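Long-range contacts in capsid protein (Infectious hypodermal and hematopoietic necrosis virus, PDB 3N7X), which builds the icosahedral capsid of a shrimp-infecting densovirus from sixty copies, each folded round a beta-barrel, and binds calcium ions: residues G64-K69 with G276-L281; K112-G117 with H292-L297; E150-T155 with Q195-M200; N160-K165 with N321-M326. All blocks are in the same frame, centred on the assembly; numbering follows the deposited sequence.

Contact 1. Residues G64-K69 with G276-L281; sequences GNFDGK and GDELKL
E278 reaches across to F66 and ties together two loops of the jelly-roll subunit: 64-69, which leads from strand 45-59 to strand 70-74, and the loop running into strand 281-296. No strand pairing joins the two segments here, and the side chain of E278 provides most of the bridge.

Stacking comes first. The E278 carboxylate lies over one face of the F66 ring with the two planes only 5° apart, and the two side chains run past each other in opposite directions. CB of E278 sits 3.5 Å from F66 CE2. CG lies anti to the carbonyl carbon (chi1 -58°), the chain beyond it is extended, and CD comes to 3.4 Å from F66 CD2. At the ring edge, near its plane, F66 CZ meets the backbone O of L279 at 3.4 Å. A60 and P270 of the same chain also pack on F66.

The polar contact across the segments uses the same carboxylate. F66 N donates to E278 OE1 over 3.0 Å at 153°, approaching on the syn side somewhat out of the carboxylate plane. A separate bond inside 64-69, from K69 N to D67 OD1 at 2.7 Å, closes an Asx turn. The ring lies about 9 Å, side chain to side chain, from the calcium-binding residue E191, near that site without belonging to it.

Water completes the bridge on both oxygens: one molecule donates to G64 O and E278 OE1, and another donates to F66 O and to E278 OE2, each of these last two bonds being 2.8 Å long.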
# COMPACT_ATOMS: atom_id res chain seq x y z
N GLY A 64 -100.85 -48.74 -20.13
CA GLY A 64 -100.88 -50.19 -20.06
C GLY A 64 -99.44 -50.67 -20.03
O GLY A 64 -98.62 -50.11 -19.31
N ASN A 65 -99.12 -51.68 -20.82
CA ASN A 65 -97.75 -52.18 -20.84
C ASN A 65 -96.79 -51.16 -21.42
O ASN A 65 -97.15 -50.41 -22.32
CB ASN A 65 -97.67 -53.48 -21.64
CG ASN A 65 -98.36 -54.63 -20.95
OD1 ASN A 65 -98.83 -54.49 -19.81
ND2 ASN A 65 -98.43 -55.78 -21.61
N PHE A 66 -95.57 -51.14 -20.89
CA PHE A 66 -94.56 -50.20 -21.36
C PHE A 66 -94.32 -50.33 -22.85
O PHE A 66 -94.36 -51.43 -23.41
CB PHE A 66 -93.21 -50.44 -20.67
CG PHE A 66 -93.23 -50.26 -19.18
CD1 PHE A 66 -93.92 -49.21 -18.59
CD2 PHE A 66 -92.49 -51.12 -18.37
CE1 PHE A 66 -93.88 -49.00 -17.21
CE2 PHE A 66 -92.44 -50.93 -16.98
CZ PHE A 66 -93.13 -49.87 -16.40
N ASP A 67 -94.07 -49.20 -23.50
CA ASP A 67 -93.73 -49.17 -24.92
C ASP A 67 -92.80 -47.97 -25.10
O ASP A 67 -92.49 -47.28 -24.14
CB ASP A 67 -94.98 -49.04 -25.81
CG ASP A 67 -95.70 -47.72 -25.63
OD1 ASP A 67 -95.05 -46.65 -25.66
OD2 ASP A 67 -96.94 -47.76 -25.49
N GLY A 68 -92.35 -47.74 -26.33
CA GLY A 68 -91.46 -46.61 -26.56
C GLY A 68 -92.07 -45.63 -27.54
O GLY A 68 -91.36 -45.06 -28.37
N LYS A 69 -93.37 -45.43 -27.44
CA LYS A 69 -94.08 -44.54 -28.36
C LYS A 69 -94.12 -43.06 -27.98
O LYS A 69 -94.09 -42.19 -28.85
CB LYS A 69 -95.51 -45.04 -28.56
CG LYS A 69 -95.59 -46.46 -29.07
CD LYS A 69 -97.03 -46.93 -29.15
CE LYS A 69 -97.13 -48.34 -29.72
NZ LYS A 69 -98.53 -48.85 -29.70
N GLY A 276 -90.94 -60.18 -15.90
CA GLY A 276 -91.87 -59.40 -16.71
C GLY A 276 -92.78 -58.44 -15.96
O GLY A 276 -93.50 -57.66 -16.59
N ASP A 277 -92.76 -58.49 -14.64
CA ASP A 277 -93.59 -57.59 -13.84
C ASP A 277 -93.20 -56.14 -14.16
O ASP A 277 -92.02 -55.83 -14.33
CB ASP A 277 -93.36 -57.86 -12.35
CG ASP A 277 -93.81 -59.25 -11.94
OD1 ASP A 277 -95.02 -59.43 -11.68
OD2 ASP A 277 -92.96 -60.17 -11.87
N GLU A 278 -94.19 -55.26 -14.25
CA GLU A 278 -93.92 -53.85 -14.54
C GLU A 278 -94.34 -52.99 -13.36
O GLU A 278 -95.49 -53.02 -12.93
CB GLU A 278 -94.65 -53.41 -15.80
CG GLU A 278 -94.29 -54.22 -17.04
CD GLU A 278 -94.84 -53.64 -18.33
OE1 GLU A 278 -95.63 -52.66 -18.28
OE2 GLU A 278 -94.48 -54.16 -19.42
N LEU A 279 -93.40 -52.22 -12.82
CA LEU A 279 -93.71 -51.36 -11.69
C LEU A 279 -94.45 -50.11 -12.12
O LEU A 279 -94.40 -49.71 -13.29
CB LEU A 279 -92.42 -50.95 -10.96
CG LEU A 279 -91.58 -52.08 -10.35
CD1 LEU A 279 -90.43 -51.46 -9.57
CD2 LEU A 279 -92.44 -52.94 -9.43
N LYS A 280 -95.17 -49.51 -11.18
CA LYS A 280 -95.91 -48.28 -11.44
C LYS A 280 -95.20 -47.18 -10.67
O LYS A 280 -95.49 -46.92 -9.50
CB LYS A 280 -97.36 -48.41 -10.97
CG LYS A 280 -98.14 -49.53 -11.64
CD LYS A 280 -99.62 -49.46 -11.30
CE LYS A 280 -100.38 -50.68 -11.83
NZ LYS A 280 -99.96 -51.94 -11.14
N LEU A 281 -94.24 -46.54 -11.34
CA LEU A 281 -93.46 -45.49 -10.72
C LEU A 281 -93.67 -44.14 -11.40
O LEU A 281 -94.09 -44.07 -12.55
CB LEU A 281 -91.97 -45.84 -10.77
CG LEU A 281 -91.54 -47.20 -10.21
CD1 LEU A 281 -90.05 -47.37 -10.39
CD2 LEU A 281 -91.91 -47.31 -8.73
O HOH W 1 -97.19 -51.05 -17.09
O HOH W 2 -94.00 -53.92 -22.19

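Contact 2. Residues K112-G117 with H292-L297; sequences KVHKAG and HLEVRL
H114 and K115 together face H292, and the backbone there is bonded closely: H114 N donates to H292 O at 3.0 Å, and H292 N returns a nearly straight bond to K115 O at 2.8 Å. Two residues opposite one, with this bonding, make a classic beta bulge. Beyond it, K112 and E294 form a regular hydrogen-bonded pair. The tight face carries V113 and L293, whose CG2 and CD1 meet at 4.0 Å. L293 CD1, placed by chi2 near 75°, comes to 3.3 Å from K112 O; M106 of helix 97-109 packs against the same leucine.

The segments belong to antiparallel strands 111-131 and 281-296 of the capsid barrel; over 112-117 and 292-296 their directions differ by 155°. The face carrying K112 and E294 is polar and partly exposed. H114 NE2 donates in its ring plane to E294 OE1 at 2.7 Å, meeting that oxygen from 40° above the carboxylate plane. K112 runs beside E294, its NZ 4.5 Å from E294 OE1, too far for a salt bridge. A water spans the gap, donating to E294 OE1 and accepting from K112 NZ, which also donates to T217 O; E294 OE2 is bonded to S45 OG.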
# COMPACT_ATOMS: atom_id res chain seq x y z
N LYS A 112 -86.73 -8.42 -27.79
CA LYS A 112 -85.70 -9.44 -27.97
C LYS A 112 -85.72 -10.31 -26.73
O LYS A 112 -86.09 -9.85 -25.65
CB LYS A 112 -84.29 -8.85 -27.99
CG LYS A 112 -83.93 -7.98 -29.14
CD LYS A 112 -82.51 -7.48 -28.96
CE LYS A 112 -82.10 -6.59 -30.12
NZ LYS A 112 -80.73 -6.08 -29.95
N VAL A 113 -85.31 -11.56 -26.89
CA VAL A 113 -85.20 -12.47 -25.76
C VAL A 113 -83.72 -12.77 -25.69
O VAL A 113 -83.13 -13.28 -26.64
CB VAL A 113 -85.98 -13.77 -25.97
CG1 VAL A 113 -85.72 -14.71 -24.79
CG2 VAL A 113 -87.46 -13.48 -26.08
N HIS A 114 -83.10 -12.44 -24.56
CA HIS A 114 -81.68 -12.68 -24.38
C HIS A 114 -81.41 -14.09 -23.91
O HIS A 114 -80.76 -14.88 -24.60
CB HIS A 114 -81.11 -11.69 -23.37
CG HIS A 114 -81.00 -10.30 -23.90
ND1 HIS A 114 -80.04 -9.92 -24.82
CD2 HIS A 114 -81.77 -9.20 -23.69
CE1 HIS A 114 -80.23 -8.66 -25.15
NE2 HIS A 114 -81.27 -8.20 -24.49
N LYS A 115 -81.93 -14.43 -22.74
CA LYS A 115 -81.70 -15.74 -22.16
C LYS A 115 -82.98 -16.21 -21.47
O LYS A 115 -83.78 -15.40 -21.00
CB LYS A 115 -80.55 -15.62 -21.17
CG LYS A 115 -80.02 -16.92 -20.62
CD LYS A 115 -78.90 -16.66 -19.61
CE LYS A 115 -78.34 -17.97 -19.05
NZ LYS A 115 -77.34 -17.78 -17.95
N ALA A 116 -83.17 -17.52 -21.41
CA ALA A 116 -84.33 -18.09 -20.75
C ALA A 116 -83.98 -19.53 -20.40
O ALA A 116 -83.06 -20.11 -20.98
CB ALA A 116 -85.54 -18.05 -21.67
N GLY A 117 -84.71 -20.10 -19.45
CA GLY A 117 -84.42 -21.47 -19.07
C GLY A 117 -85.18 -22.00 -17.88
O GLY A 117 -86.04 -21.31 -17.31
N HIS A 292 -85.32 -13.38 -19.80
CA HIS A 292 -84.88 -11.99 -19.83
C HIS A 292 -85.34 -11.37 -21.14
O HIS A 292 -84.88 -11.74 -22.22
CB HIS A 292 -83.35 -11.90 -19.71
CG HIS A 292 -82.82 -12.42 -18.41
ND1 HIS A 292 -83.25 -11.94 -17.19
CD2 HIS A 292 -81.90 -13.37 -18.14
CE1 HIS A 292 -82.63 -12.59 -16.22
NE2 HIS A 292 -81.80 -13.46 -16.77
N LEU A 293 -86.27 -10.42 -21.02
CA LEU A 293 -86.83 -9.75 -22.17
C LEU A 293 -86.34 -8.31 -22.27
O LEU A 293 -86.13 -7.64 -21.25
CB LEU A 293 -88.35 -9.75 -22.08
CG LEU A 293 -89.11 -9.24 -23.30
CD1 LEU A 293 -89.07 -10.28 -24.40
CD2 LEU A 293 -90.54 -8.94 -22.92
N GLU A 294 -86.15 -7.84 -23.49
CA GLU A 294 -85.73 -6.46 -23.71
C GLU A 294 -86.77 -5.88 -24.65
O GLU A 294 -87.05 -6.44 -25.71
CB GLU A 294 -84.33 -6.37 -24.32
CG GLU A 294 -83.92 -4.93 -24.64
CD GLU A 294 -82.47 -4.79 -25.11
OE1 GLU A 294 -81.88 -5.80 -25.57
OE2 GLU A 294 -81.93 -3.67 -25.02
N VAL A 295 -87.36 -4.77 -24.24
CA VAL A 295 -88.38 -4.13 -25.05
C VAL A 295 -87.94 -2.74 -25.46
O VAL A 295 -87.39 -1.97 -24.67
CB VAL A 295 -89.71 -4.02 -24.29
CG1 VAL A 295 -90.76 -3.37 -25.17
CG2 VAL A 295 -90.17 -5.40 -23.86
N ARG A 296 -88.21 -2.44 -26.71
CA ARG A 296 -87.87 -1.19 -27.33
C ARG A 296 -88.87 -0.10 -26.91
O ARG A 296 -90.08 -0.36 -26.81
CB ARG A 296 -87.87 -1.44 -28.83
CG ARG A 296 -87.36 -0.35 -29.68
CD ARG A 296 -85.87 -0.12 -29.56
NE ARG A 296 -85.62 1.07 -30.35
CZ ARG A 296 -85.43 1.06 -31.66
NH1 ARG A 296 -85.41 -0.08 -32.33
NH2 ARG A 296 -85.34 2.21 -32.32
N LEU A 297 -88.39 1.11 -26.63
CA LEU A 297 -89.27 2.21 -26.23
C LEU A 297 -89.84 2.97 -27.43
O LEU A 297 -89.24 3.00 -28.51
CB LEU A 297 -88.52 3.21 -25.35
CG LEU A 297 -88.21 2.83 -23.90
CD1 LEU A 297 -87.29 3.88 -23.28
CD2 LEU A 297 -89.51 2.74 -23.12
O HOH W 3 -80.00 -5.15 -27.55

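Contact 3. Residues E150-T155 with Q195-M200; sequences EIFKDT and QQFGFM
K153 and F199 lie side by side and point the same way, the lysine stretched over one face of the ring. Its CD is 3.9 Å from the F199 ring centroid in a CH-pi contact, and NZ sits 4.7 Å from that centroid, 17° off the ring normal, as a cation-pi partner. CG of F199 is anti to its backbone N, and chi2 near 94° turns a face of the ring to the lysine chain. K153 N donates to F199 O and F199 N to K153 O, both long at 3.3 Å.

The pairing belongs to the edge of an antiparallel sheet, where strand 199-203 is outermost within the chain and lies beside 149-153. On the face opposite K153, F152 and F197 cross at about a right angle as side chains. Their rings are oblique, with planes 45° apart, and F197 CB touches F152 CD1 at 3.7 Å. M200 runs alongside F152, its SD making an oblique Met-aromatic contact at 5.1 Å from the ring centroid. M200 CE meets E150 OE2 at 3.6 Å; that oxygen is hydrogen-bonded to OH of Y55 of a neighbouring subunit, a calcium-binding residue. Before F199, T155 OG1 presses to 3.3 Å from G198 CA.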
# COMPACT_ATOMS: atom_id res chain seq x y z
N GLU A 150 -85.71 -40.24 -16.88
CA GLU A 150 -84.81 -40.26 -18.04
C GLU A 150 -85.07 -39.01 -18.87
O GLU A 150 -86.22 -38.64 -19.10
CB GLU A 150 -85.06 -41.51 -18.90
CG GLU A 150 -84.93 -42.82 -18.15
CD GLU A 150 -85.09 -44.05 -19.04
OE1 GLU A 150 -85.89 -44.01 -20.00
OE2 GLU A 150 -84.43 -45.08 -18.76
N ILE A 151 -84.00 -38.34 -19.30
CA ILE A 151 -84.11 -37.12 -20.09
C ILE A 151 -83.35 -37.31 -21.40
O ILE A 151 -82.17 -37.68 -21.41
CB ILE A 151 -83.53 -35.92 -19.31
CG1 ILE A 151 -84.29 -35.77 -17.99
CG2 ILE A 151 -83.63 -34.65 -20.14
CD1 ILE A 151 -83.70 -34.76 -17.05
N PHE A 152 -84.04 -37.05 -22.51
CA PHE A 152 -83.46 -37.22 -23.85
C PHE A 152 -83.46 -35.96 -24.71
O PHE A 152 -84.22 -35.02 -24.48
CB PHE A 152 -84.25 -38.28 -24.61
CG PHE A 152 -84.37 -39.61 -23.91
CD1 PHE A 152 -83.35 -40.56 -24.01
CD2 PHE A 152 -85.50 -39.92 -23.17
CE1 PHE A 152 -83.47 -41.80 -23.39
CE2 PHE A 152 -85.63 -41.16 -22.54
CZ PHE A 152 -84.61 -42.10 -22.65
N LYS A 153 -82.58 -35.96 -25.71
CA LYS A 153 -82.45 -34.89 -26.70
C LYS A 153 -82.12 -35.62 -28.00
O LYS A 153 -81.32 -36.56 -28.01
CB LYS A 153 -81.31 -33.93 -26.36
CG LYS A 153 -81.54 -33.01 -25.17
CD LYS A 153 -80.31 -32.12 -24.96
CE LYS A 153 -80.43 -31.24 -23.72
NZ LYS A 153 -79.26 -30.31 -23.59
N ASP A 154 -82.75 -35.21 -29.09
CA ASP A 154 -82.52 -35.84 -30.38
C ASP A 154 -81.32 -35.18 -31.06
O ASP A 154 -81.47 -34.35 -31.95
CB ASP A 154 -83.78 -35.70 -31.25
CG ASP A 154 -83.58 -36.22 -32.67
OD1 ASP A 154 -82.69 -37.08 -32.88
OD2 ASP A 154 -84.32 -35.77 -33.57
N THR A 155 -80.13 -35.57 -30.64
CA THR A 155 -78.91 -35.00 -31.19
C THR A 155 -78.44 -35.64 -32.49
O THR A 155 -77.70 -35.02 -33.25
CB THR A 155 -77.75 -35.08 -30.19
OG1 THR A 155 -77.54 -36.44 -29.79
CG2 THR A 155 -78.05 -34.24 -28.96
N GLN A 195 -82.27 -46.77 -27.10
CA GLN A 195 -81.48 -47.31 -28.19
C GLN A 195 -81.29 -46.25 -29.27
O GLN A 195 -80.30 -46.27 -30.00
CB GLN A 195 -82.17 -48.53 -28.82
CG GLN A 195 -81.61 -48.92 -30.20
CD GLN A 195 -82.28 -50.15 -30.83
OE1 GLN A 195 -82.11 -51.27 -30.37
NE2 GLN A 195 -83.04 -49.92 -31.90
N GLN A 196 -82.22 -45.30 -29.34
CA GLN A 196 -82.21 -44.29 -30.39
C GLN A 196 -81.73 -42.86 -30.11
O GLN A 196 -80.94 -42.32 -30.89
CB GLN A 196 -83.60 -44.22 -31.01
CG GLN A 196 -84.07 -45.55 -31.60
CD GLN A 196 -83.26 -45.95 -32.82
OE1 GLN A 196 -82.77 -47.08 -32.91
NE2 GLN A 196 -83.13 -45.03 -33.77
N PHE A 197 -82.20 -42.24 -29.04
CA PHE A 197 -81.80 -40.87 -28.74
C PHE A 197 -80.32 -40.70 -28.43
O PHE A 197 -79.76 -41.39 -27.57
CB PHE A 197 -82.68 -40.32 -27.62
CG PHE A 197 -84.07 -39.99 -28.06
CD1 PHE A 197 -84.41 -38.69 -28.42
CD2 PHE A 197 -85.03 -40.99 -28.18
CE1 PHE A 197 -85.69 -38.39 -28.91
CE2 PHE A 197 -86.31 -40.71 -28.67
CZ PHE A 197 -86.64 -39.40 -29.03
N GLY A 198 -79.68 -39.77 -29.14
CA GLY A 198 -78.26 -39.52 -28.96
C GLY A 198 -77.82 -39.02 -27.60
O GLY A 198 -76.76 -39.39 -27.10
N PHE A 199 -78.64 -38.15 -27.00
CA PHE A 199 -78.33 -37.60 -25.69
C PHE A 199 -79.24 -38.19 -24.63
O PHE A 199 -80.45 -38.32 -24.83
CB PHE A 199 -78.52 -36.09 -25.70
CG PHE A 199 -78.41 -35.46 -24.34
CD1 PHE A 199 -77.21 -34.93 -23.89
CD2 PHE A 199 -79.52 -35.39 -23.50
CE1 PHE A 199 -77.11 -34.33 -22.62
CE2 PHE A 199 -79.44 -34.80 -22.24
CZ PHE A 199 -78.23 -34.27 -21.80
N MET A 200 -78.66 -38.53 -23.49
CA MET A 200 -79.45 -39.09 -22.41
C MET A 200 -78.79 -38.87 -21.07
O MET A 200 -77.58 -38.99 -20.93
CB MET A 200 -79.65 -40.60 -22.62
CG MET A 200 -80.29 -41.27 -21.42
SD MET A 200 -80.31 -43.07 -21.46
CE MET A 200 -81.49 -43.43 -20.15
O HOH W 4 -80.85 -38.49 -31.40
O HOH W 5 -75.12 -37.11 -28.67

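Contact 4. Residues N160-K165 with N321-M326; sequences NQLSTK and NKCYIM
L162 and C323 form the hydrogen-bonded pair at the middle of an antiparallel ladder between strands 161-164 and 322-324, the latter outermost within the chain in an antiparallel sheet. L162 N donates to C323 O and C323 N to L162 O, both at 2.9 Å. The bonding carries on at each end: I325 N reaches N160 O, and T164 N reaches N321 O from well above that carbonyl's plane.

The buried face is apolar, with L162 CD1 at 4.1 Å from I325 CD1 and the CB atoms of L162 and C323 equally close; F265 of strand 264-268 packs on C323 and I325. On the other face, Q161 lies beside Y324, pointing the same way, its amide plane 53° from the ring and its OE1 3.4 Å from Y324 CE1. Y324 OH bonds to Q319 NE2. K322 bends at chi2 (-66°), which brings CD to 3.8 Å from Q161 NE2, and its NZ donates to S163 OG over 2.8 Å. A water accepts from both K322 NZ and Q161 NE2.

The K322 ammonium is thus met by the S163 hydroxyl and by a water shared with Q161, neutral dipoles that would help to hold its charge on this partly exposed face.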
# COMPACT_ATOMS: atom_id res chain seq x y z
N ASN A 160 -87.99 -34.62 -37.28
CA ASN A 160 -88.15 -33.25 -37.74
C ASN A 160 -89.42 -32.65 -37.12
O ASN A 160 -89.40 -31.56 -36.55
CB ASN A 160 -88.27 -33.21 -39.26
CG ASN A 160 -86.99 -33.64 -39.96
OD1 ASN A 160 -87.03 -34.27 -41.02
ND2 ASN A 160 -85.85 -33.31 -39.36
N GLN A 161 -90.52 -33.39 -37.24
CA GLN A 161 -91.80 -32.92 -36.72
C GLN A 161 -92.61 -34.03 -36.04
O GLN A 161 -92.75 -35.13 -36.57
CB GLN A 161 -92.63 -32.32 -37.86
CG GLN A 161 -93.94 -31.70 -37.41
CD GLN A 161 -94.82 -31.28 -38.58
OE1 GLN A 161 -94.34 -30.68 -39.55
NE2 GLN A 161 -96.11 -31.59 -38.49
N LEU A 162 -93.15 -33.73 -34.87
CA LEU A 162 -93.94 -34.71 -34.14
C LEU A 162 -95.26 -34.10 -33.71
O LEU A 162 -95.43 -32.88 -33.71
CB LEU A 162 -93.18 -35.20 -32.91
CG LEU A 162 -91.78 -35.76 -33.17
CD1 LEU A 162 -91.11 -36.04 -31.83
CD2 LEU A 162 -91.85 -37.02 -34.03
N SER A 163 -96.20 -34.97 -33.33
CA SER A 163 -97.51 -34.53 -32.87
C SER A 163 -97.68 -34.94 -31.42
O SER A 163 -97.08 -35.93 -30.98
CB SER A 163 -98.64 -35.17 -33.68
OG SER A 163 -98.70 -34.63 -34.99
N THR A 164 -98.48 -34.18 -30.68
CA THR A 164 -98.75 -34.49 -29.29
C THR A 164 -99.64 -35.74 -29.31
O THR A 164 -100.34 -35.98 -30.29
CB THR A 164 -99.52 -33.35 -28.63
OG1 THR A 164 -100.54 -32.89 -29.52
CG2 THR A 164 -98.58 -32.19 -28.32
N LYS A 165 -99.60 -36.54 -28.25
CA LYS A 165 -100.43 -37.73 -28.20
C LYS A 165 -101.90 -37.31 -28.33
O LYS A 165 -102.68 -37.94 -29.03
CB LYS A 165 -100.22 -38.50 -26.90
CG LYS A 165 -100.90 -39.85 -26.87
CD LYS A 165 -100.72 -40.56 -25.55
CE LYS A 165 -101.44 -41.90 -25.52
NZ LYS A 165 -101.31 -42.57 -24.19
N ASN A 321 -100.24 -28.44 -30.59
CA ASN A 321 -100.22 -29.90 -30.71
C ASN A 321 -99.11 -30.43 -31.59
O ASN A 321 -99.15 -31.58 -32.04
CB ASN A 321 -101.56 -30.41 -31.24
CG ASN A 321 -101.90 -29.87 -32.62
OD1 ASN A 321 -101.04 -29.30 -33.31
ND2 ASN A 321 -103.14 -30.05 -33.04
N LYS A 322 -98.12 -29.58 -31.85
CA LYS A 322 -96.99 -29.97 -32.68
C LYS A 322 -95.66 -29.74 -31.96
O LYS A 322 -95.57 -28.92 -31.05
CB LYS A 322 -96.98 -29.18 -33.99
CG LYS A 322 -98.15 -29.46 -34.90
CD LYS A 322 -98.14 -30.88 -35.41
CE LYS A 322 -99.40 -31.15 -36.22
NZ LYS A 322 -99.47 -32.55 -36.72
N CYS A 323 -94.65 -30.46 -32.40
CA CYS A 323 -93.32 -30.36 -31.83
C CYS A 323 -92.31 -30.32 -32.98
O CYS A 323 -92.20 -31.28 -33.74
CB CYS A 323 -93.06 -31.57 -30.93
SG CYS A 323 -91.35 -31.78 -30.42
N TYR A 324 -91.60 -29.21 -33.10
CA TYR A 324 -90.60 -29.06 -34.16
C TYR A 324 -89.19 -29.15 -33.60
O TYR A 324 -88.82 -28.38 -32.71
CB TYR A 324 -90.79 -27.72 -34.87
CG TYR A 324 -92.08 -27.64 -35.64
CD1 TYR A 324 -92.18 -28.10 -36.95
CD2 TYR A 324 -93.23 -27.12 -35.04
CE1 TYR A 324 -93.38 -28.05 -37.65
CE2 TYR A 324 -94.44 -27.07 -35.72
CZ TYR A 324 -94.51 -27.53 -37.03
OH TYR A 324 -95.71 -27.51 -37.70
N ILE A 325 -88.41 -30.08 -34.13
CA ILE A 325 -87.04 -30.25 -33.66
C ILE A 325 -86.05 -29.69 -34.68
O ILE A 325 -86.11 -30.01 -35.86
CB ILE A 325 -86.74 -31.73 -33.43
CG1 ILE A 325 -87.75 -32.30 -32.44
CG2 ILE A 325 -85.32 -31.90 -32.91
CD1 ILE A 325 -87.65 -33.79 -32.25
N MET A 326 -85.13 -28.86 -34.19
CA MET A 326 -84.13 -28.23 -35.05
C MET A 326 -82.90 -29.12 -35.28
O MET A 326 -82.40 -29.76 -34.36
CB MET A 326 -83.68 -26.92 -34.42
CG MET A 326 -82.70 -26.13 -35.28
SD MET A 326 -81.89 -24.81 -34.36
CE MET A 326 -83.20 -23.60 -34.24
O HOH W 6 -96.88 -34.17 -37.40

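How the contacts relate
Contacts 3 and 4 lie in the same antiparallel sheet, near its two outermost strands, 199-203 and 322-324. Their centres are 16 Å apart, and D154 OD2 touches I325 CG2 at 4.0 Å. Contact 2 belongs to the other sheet, through strands 111-131 and 281-296, about 42 Å from contact 1 between centres and on the opposite side of the chain's centre. Along the chain, contact 3 is nested within the spans closed by contacts 1 and 2, whereas contact 4 crosses all three others, so distant parts of the sequence are interlaced in one subunit. Contacts 1 and 3 reach one neighbouring subunit, and contacts 3 and 4 another, so the 150-155/195-200 region packs against two neighbours in the shell.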